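Local coordinates for SIS domain protein (Listeria monocytogenes str. 4b F2365, PDB 3FXA) that probably acts as a sugar-phosphate isomerase or a related sugar-phosphate-binding protein, built around a SIS (sugar isomerase) domain, at residues Val50-Gly54 with Thr105-Leu111; Ile95-Lys101 with Thr121-Glu127. One frame throughout, in Å; residues are numbered along the deposited sequence.

Interaction 1 of 2, residues Val50-Gly54 with Thr105-Leu111; sequences VAGCG and TGELLNL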
loop_
_atom_site.group_PDB
_atom_site.type_symbol
_atom_site.label_atom_id
_atom_site.label_comp_id
_atom_site.label_asym_id
_atom_site.label_seq_id
_atom_site.Cartn_x
_atom_site.Cartn_y
_atom_site.Cartn_z
ATOM N N VAL A 50 -2.019 -1.568 -13.226
ATOM C CA VAL A 50 -3.357 -0.949 -13.083
ATOM C C VAL A 50 -3.249 0.322 -12.247
ATOM O O VAL A 50 -2.629 0.296 -11.187
ATOM C CB VAL A 50 -4.408 -1.900 -12.485
ATOM C CG1 VAL A 50 -5.870 -1.403 -12.759
ATOM C CG2 VAL A 50 -4.232 -3.303 -13.051
ATOM N N ALA A 51 -3.875 1.410 -12.717
ATOM C CA ALA A 51 -3.894 2.697 -12.000
ATOM C C ALA A 51 -5.309 3.238 -11.796
ATOM O O ALA A 51 -6.157 3.141 -12.676
ATOM C CB ALA A 51 -3.081 3.737 -12.775
ATOM N N GLY A 52 -5.542 3.836 -10.640
ATOM C CA GLY A 52 -6.807 4.474 -10.313
ATOM C C GLY A 52 -6.611 5.315 -9.065
ATOM O O GLY A 52 -5.628 5.099 -8.318
ATOM N N CYS A 53 -7.523 6.270 -8.883
ATOM C CA CYS A 53 -7.581 7.179 -7.731
ATOM C C CYS A 53 -8.821 6.872 -6.888
ATOM O O CYS A 53 -9.904 6.629 -7.434
ATOM C CB CYS A 53 -7.693 8.618 -8.209
ATOM S SG CYS A 53 -6.279 9.230 -9.083
ATOM N N GLY A 54 -8.666 6.958 -5.568
ATOM C CA GLY A 54 -9.759 6.742 -4.637
ATOM C C GLY A 54 -10.417 5.388 -4.830
ATOM O O GLY A 54 -9.733 4.377 -4.828
ATOM N N THR A 105 -9.694 11.957 -15.292
ATOM C CA THR A 105 -8.991 12.196 -14.018
ATOM C C THR A 105 -7.533 12.584 -14.317
ATOM O O THR A 105 -6.779 11.753 -14.835
ATOM C CB THR A 105 -9.043 10.949 -13.119
ATOM O OG1 THR A 105 -10.421 10.607 -12.879
ATOM C CG2 THR A 105 -8.308 11.195 -11.796
ATOM N N GLY A 106 -7.176 13.844 -14.028
ATOM C CA GLY A 106 -5.841 14.410 -14.339
ATOM C C GLY A 106 -4.638 13.575 -13.937
ATOM O O GLY A 106 -3.686 13.454 -14.708
ATOM N N GLU A 107 -4.724 12.949 -12.763
ATOM C CA GLU A 107 -3.667 12.070 -12.236
ATOM C C GLU A 107 -3.355 10.889 -13.165
ATOM O O GLU A 107 -2.221 10.420 -13.218
ATOM C CB GLU A 107 -4.024 11.497 -10.854
ATOM C CG GLU A 107 -4.141 12.489 -9.710
ATOM C CD GLU A 107 -5.500 13.161 -9.565
ATOM O OE1 GLU A 107 -6.288 13.220 -10.540
ATOM O OE2 GLU A 107 -5.765 13.658 -8.448
ATOM N N LEU A 108 -4.378 10.382 -13.853
ATOM C CA LEU A 108 -4.231 9.271 -14.792
ATOM C C LEU A 108 -3.853 9.758 -16.171
ATOM O O LEU A 108 -3.076 9.091 -16.856
ATOM C CB LEU A 108 -5.519 8.434 -14.874
ATOM C CG LEU A 108 -6.074 7.824 -13.568
ATOM C CD1 LEU A 108 -7.154 6.780 -13.881
ATOM C CD2 LEU A 108 -4.996 7.145 -12.770
ATOM N N LEU A 109 -4.390 10.909 -16.591
ATOM C CA LEU A 109 -4.077 11.458 -17.920
ATOM C C LEU A 109 -2.584 11.742 -18.040
ATOM O O LEU A 109 -2.010 11.546 -19.101
ATOM C CB LEU A 109 -4.878 12.722 -18.232
ATOM C CG LEU A 109 -6.404 12.661 -18.265
ATOM C CD1 LEU A 109 -6.973 13.964 -18.814
ATOM C CD2 LEU A 109 -6.939 11.454 -19.070
ATOM N N ASN A 110 -1.975 12.189 -16.932
ATOM C CA ASN A 110 -0.514 12.403 -16.816
ATOM C C ASN A 110 0.368 11.158 -17.055
ATOM O O ASN A 110 1.564 11.311 -17.283
ATOM C CB ASN A 110 -0.154 13.008 -15.443
ATOM C CG ASN A 110 -0.650 14.444 -15.261
ATOM O OD1 ASN A 110 -0.920 15.166 -16.217
ATOM N ND2 ASN A 110 -0.746 14.861 -14.010
ATOM N N LEU A 111 -0.229 9.954 -16.999
ATOM C CA LEU A 111 0.418 8.664 -17.230
ATOM C C LEU A 111 0.394 8.226 -18.692
ATOM O O LEU A 111 1.165 7.344 -19.076
ATOM C CB LEU A 111 -0.278 7.556 -16.388
ATOM C CG LEU A 111 -0.552 7.898 -14.915
ATOM C CD1 LEU A 111 -1.258 6.748 -14.148
ATOM C CD2 LEU A 111 0.717 8.369 -14.196
#

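Interaction 2 of 2, residues Ile95-Lys101 with Thr121-Glu127; sequences ILILISK and TLIGVTE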
loop_
_atom_site.group_PDB
_atom_site.type_symbol
_atom_site.label_atom_id
_atom_site.label_comp_id
_atom_site.label_asym_id
_atom_site.label_seq_id
_atom_site.Cartn_x
_atom_site.Cartn_y
_atom_site.Cartn_z
ATOM N N ILE A 95 0.549 -4.275 -20.143
ATOM C CA ILE A 95 -0.788 -3.762 -20.371
ATOM C C ILE A 95 -1.082 -2.770 -19.258
ATOM O O ILE A 95 -1.051 -3.170 -18.099
ATOM C CB ILE A 95 -1.845 -4.878 -20.321
ATOM C CG1 ILE A 95 -1.543 -5.979 -21.374
ATOM C CG2 ILE A 95 -3.227 -4.263 -20.527
ATOM C CD1 ILE A 95 -2.502 -7.169 -21.369
ATOM N N LEU A 96 -1.286 -1.493 -19.604
ATOM C CA LEU A 96 -1.680 -0.471 -18.635
ATOM C C LEU A 96 -3.205 -0.380 -18.656
ATOM O O LEU A 96 -3.796 -0.224 -19.732
ATOM C CB LEU A 96 -1.037 0.887 -18.952
ATOM C CG LEU A 96 -1.408 2.088 -18.073
ATOM C CD1 LEU A 96 -0.960 1.887 -16.612
ATOM C CD2 LEU A 96 -0.835 3.390 -18.640
ATOM N N ILE A 97 -3.812 -0.522 -17.486
ATOM C CA ILE A 97 -5.250 -0.402 -17.304
ATOM C C ILE A 97 -5.491 0.836 -16.447
ATOM O O ILE A 97 -5.037 0.908 -15.288
ATOM C CB ILE A 97 -5.894 -1.648 -16.653
ATOM C CG1 ILE A 97 -5.539 -2.917 -17.445
ATOM C CG2 ILE A 97 -7.422 -1.441 -16.515
ATOM C CD1 ILE A 97 -6.244 -4.219 -16.955
ATOM N N LEU A 98 -6.169 1.826 -17.032
ATOM C CA LEU A 98 -6.533 3.047 -16.315
ATOM C C LEU A 98 -8.023 2.981 -15.984
ATOM O O LEU A 98 -8.846 2.807 -16.881
ATOM C CB LEU A 98 -6.212 4.278 -17.140
ATOM C CG LEU A 98 -4.728 4.453 -17.506
ATOM C CD1 LEU A 98 -4.546 5.739 -18.305
ATOM C CD2 LEU A 98 -3.786 4.460 -16.284
ATOM N N ILE A 99 -8.357 3.122 -14.697
ATOM C CA ILE A 99 -9.758 3.049 -14.212
ATOM C C ILE A 99 -10.178 4.437 -13.748
ATOM O O ILE A 99 -9.632 4.981 -12.775
ATOM C CB ILE A 99 -9.975 2.053 -13.057
ATOM C CG1 ILE A 99 -9.471 0.661 -13.433
ATOM C CG2 ILE A 99 -11.491 1.999 -12.665
ATOM C CD1 ILE A 99 -9.524 -0.361 -12.322
ATOM N N SER A 100 -11.076 5.042 -14.510
ATOM C CA SER A 100 -11.595 6.371 -14.216
ATOM C C SER A 100 -13.023 6.475 -14.704
ATOM O O SER A 100 -13.239 6.437 -15.912
ATOM C CB SER A 100 -10.724 7.422 -14.910
ATOM O OG SER A 100 -11.402 8.656 -14.943
ATOM N N LYS A 101 -13.982 6.650 -13.787
ATOM C CA LYS A 101 -15.410 6.721 -14.161
ATOM C C LYS A 101 -15.656 7.774 -15.224
ATOM O O LYS A 101 -16.124 7.437 -16.293
ATOM C CB LYS A 101 -16.312 6.965 -12.943
ATOM C CG LYS A 101 -17.817 6.908 -13.194
ATOM C CD LYS A 101 -18.515 7.099 -11.850
ATOM C CE LYS A 101 -20.026 7.137 -11.909
ATOM N NZ LYS A 101 -20.563 8.214 -12.762
ATOM N N THR A 121 0.345 -1.506 -24.060
ATOM C CA THR A 121 -1.067 -1.583 -24.430
ATOM C C THR A 121 -1.902 -0.833 -23.393
ATOM O O THR A 121 -1.774 -1.111 -22.220
ATOM C CB THR A 121 -1.568 -3.043 -24.530
ATOM O OG1 THR A 121 -0.870 -3.735 -25.575
ATOM C CG2 THR A 121 -3.061 -3.049 -24.878
ATOM N N LEU A 122 -2.729 0.119 -23.821
ATOM C CA LEU A 122 -3.606 0.877 -22.917
ATOM C C LEU A 122 -5.062 0.362 -22.978
ATOM O O LEU A 122 -5.661 0.321 -24.057
ATOM C CB LEU A 122 -3.569 2.370 -23.254
ATOM C CG LEU A 122 -4.436 3.306 -22.402
ATOM C CD1 LEU A 122 -4.142 3.084 -20.897
ATOM C CD2 LEU A 122 -4.277 4.749 -22.812
ATOM N N ILE A 123 -5.610 -0.028 -21.823
ATOM C CA ILE A 123 -7.031 -0.410 -21.688
ATOM C C ILE A 123 -7.625 0.722 -20.856
ATOM O O ILE A 123 -7.130 0.990 -19.772
ATOM C CB ILE A 123 -7.235 -1.772 -20.996
ATOM C CG1 ILE A 123 -6.619 -2.898 -21.831
ATOM C CG2 ILE A 123 -8.737 -2.063 -20.790
ATOM C CD1 ILE A 123 -6.827 -4.293 -21.311
ATOM N N GLY A 124 -8.621 1.434 -21.391
ATOM C CA GLY A 124 -9.251 2.539 -20.675
ATOM C C GLY A 124 -10.610 2.115 -20.154
ATOM O O GLY A 124 -11.519 1.870 -20.958
ATOM N N VAL A 125 -10.748 2.055 -18.832
ATOM C CA VAL A 125 -11.981 1.600 -18.167
ATOM C C VAL A 125 -12.753 2.826 -17.672
ATOM O O VAL A 125 -12.425 3.406 -16.635
ATOM C CB VAL A 125 -11.678 0.624 -17.017
ATOM C CG1 VAL A 125 -12.974 0.153 -16.385
ATOM C CG2 VAL A 125 -10.831 -0.554 -17.511
ATOM N N THR A 126 -13.804 3.191 -18.401
ATOM C CA THR A 126 -14.548 4.410 -18.129
ATOM C C THR A 126 -15.981 4.347 -18.662
ATOM O O THR A 126 -16.282 3.505 -19.513
ATOM C CB THR A 126 -13.786 5.636 -18.742
ATOM O OG1 THR A 126 -14.489 6.850 -18.449
ATOM C CG2 THR A 126 -13.556 5.518 -20.254
ATOM N N GLU A 127 -16.847 5.216 -18.148
ATOM C CA GLU A 127 -18.237 5.305 -18.656
ATOM C C GLU A 127 -18.330 6.192 -19.895
ATOM O O GLU A 127 -19.244 6.022 -20.713
ATOM C CB GLU A 127 -19.220 5.839 -17.576
ATOM C CG GLU A 127 -19.244 7.367 -17.344
ATOM C CD GLU A 127 -20.077 7.819 -16.147
ATOM O OE1 GLU A 127 -20.791 7.008 -15.502
ATOM O OE2 GLU A 127 -20.036 9.026 -15.866
#

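Interaction 1 of 2, residues Val50-Gly54 with Thr105-Leu111
Cys-53 lays its sulfur over the first turn of helix 106-109: SG sits 3.7 Å from CB of Glu-107 and 3.9 Å from CG2 of Thr-105. Both approaches are van der Waals contacts, and no hydrogen bond joins the two segments. Further back, where the chain is still strand, the methyl of Ala-51 meets two leucines three residues apart, CB lying 3.9 Å from CD2 of Leu-108 and 3.8 Å from CD1 of Leu-111. Leu-108 CD2 also approaches the backbone N of Gly-52 to 4.0 Å. Gly-52, between Ala-51 and Cys-53, has no side chain, and a CB there would point away from the helix. The principle is that of a parallel alpha/beta domain, here the SIS domain: an inner strand runs into a glycine-rich turn before the next helix, with Gly-54 at the N-cap position of helix 55-69, while a short helix packs on the strand's end. The backbone N of Gly-54 donates to OD1 of Asp-81 of a second subunit, and His-84 of that subunit packs on Cys-53, Thr-105 and Glu-107. Thr-105 OG1 is hydrogen-bonded to Ser-100 OG, while Pro-79 borders Glu-107 and Leu-108 within the same chain.

Interaction 2 of 2, residues Ile95-Lys101 with Thr121-Glu127
Strands 95-99 and 121-126 run parallel, with 20° between their axes, and show how a regular parallel pair meets its polar needs. On the 95-101 side, the even-numbered residues do the bonding: Leu-96 N donates to Thr-121 O (2.7 Å), Leu-98 N to Ile-123 O (3.0 Å) and Ser-100 N to Val-125 O (3.0 Å). In return, Leu-96 O accepts from Ile-123 N and Leu-98 O from Val-125 N, each at 2.8 Å. Ile-95, Ile-97 and Ile-99 bond the other way, to Lys-47, Val-49 and Ala-51, on and just before strand 48-51, so the strand bonds to a neighbour along both edges. Leu-122 N, on the other edge of its strand, is hydrogen-bonded to OD2 of Asp-138. Beyond the regular pairing, Lys-101 O accepts from Glu-127 N at 3.0 Å; Lys-101 NZ forms a salt bridge with Glu-127 OE1, also at 3.0 Å, and a weak hydrogen bond to its OE2 at 3.3 Å. Thr-126 OG1 accepts from Asn-128 N and lies 2.8 Å from Lys-101 O; Ser-100 OG bonds to Thr-105 OG1. Apolar side chains fill both faces: Ile-97 CG2 meets Val-125 CG2 on the face covered by helices 31-43 and 157-177, and Leu-98 CG meets Leu-122 CD1 on the other, both at 3.7 Å. Helices 106-109 and 112-118 join the strands, a beta-alpha-beta crossover in the parallel alpha/beta sheet of the SIS domain.

Overall arrangement
From the N terminus, strand 48-51 comes first and opens interaction 1; the chain then passes through helix 55-69, strand 74-76 and helix 79-86 before strand 95-99 opens interaction 2. Helix 106-109 closes the first loop, across 50 intervening residues, and strand 121-126 closes the second, across 19. Because the segments alternate, the two loops cross. They lie about 9 Å apart, centre to centre, and meet directly: Ala-51 N and O probably bond to Ile-97 O and Ile-99 N, making strands 48-51 and 95-99 neighbours. Interaction 2 thus extends the sheet sideways, while interaction 1 seats helix 106-109, part of the connection between the two strands of interaction 2, against strand 48-51.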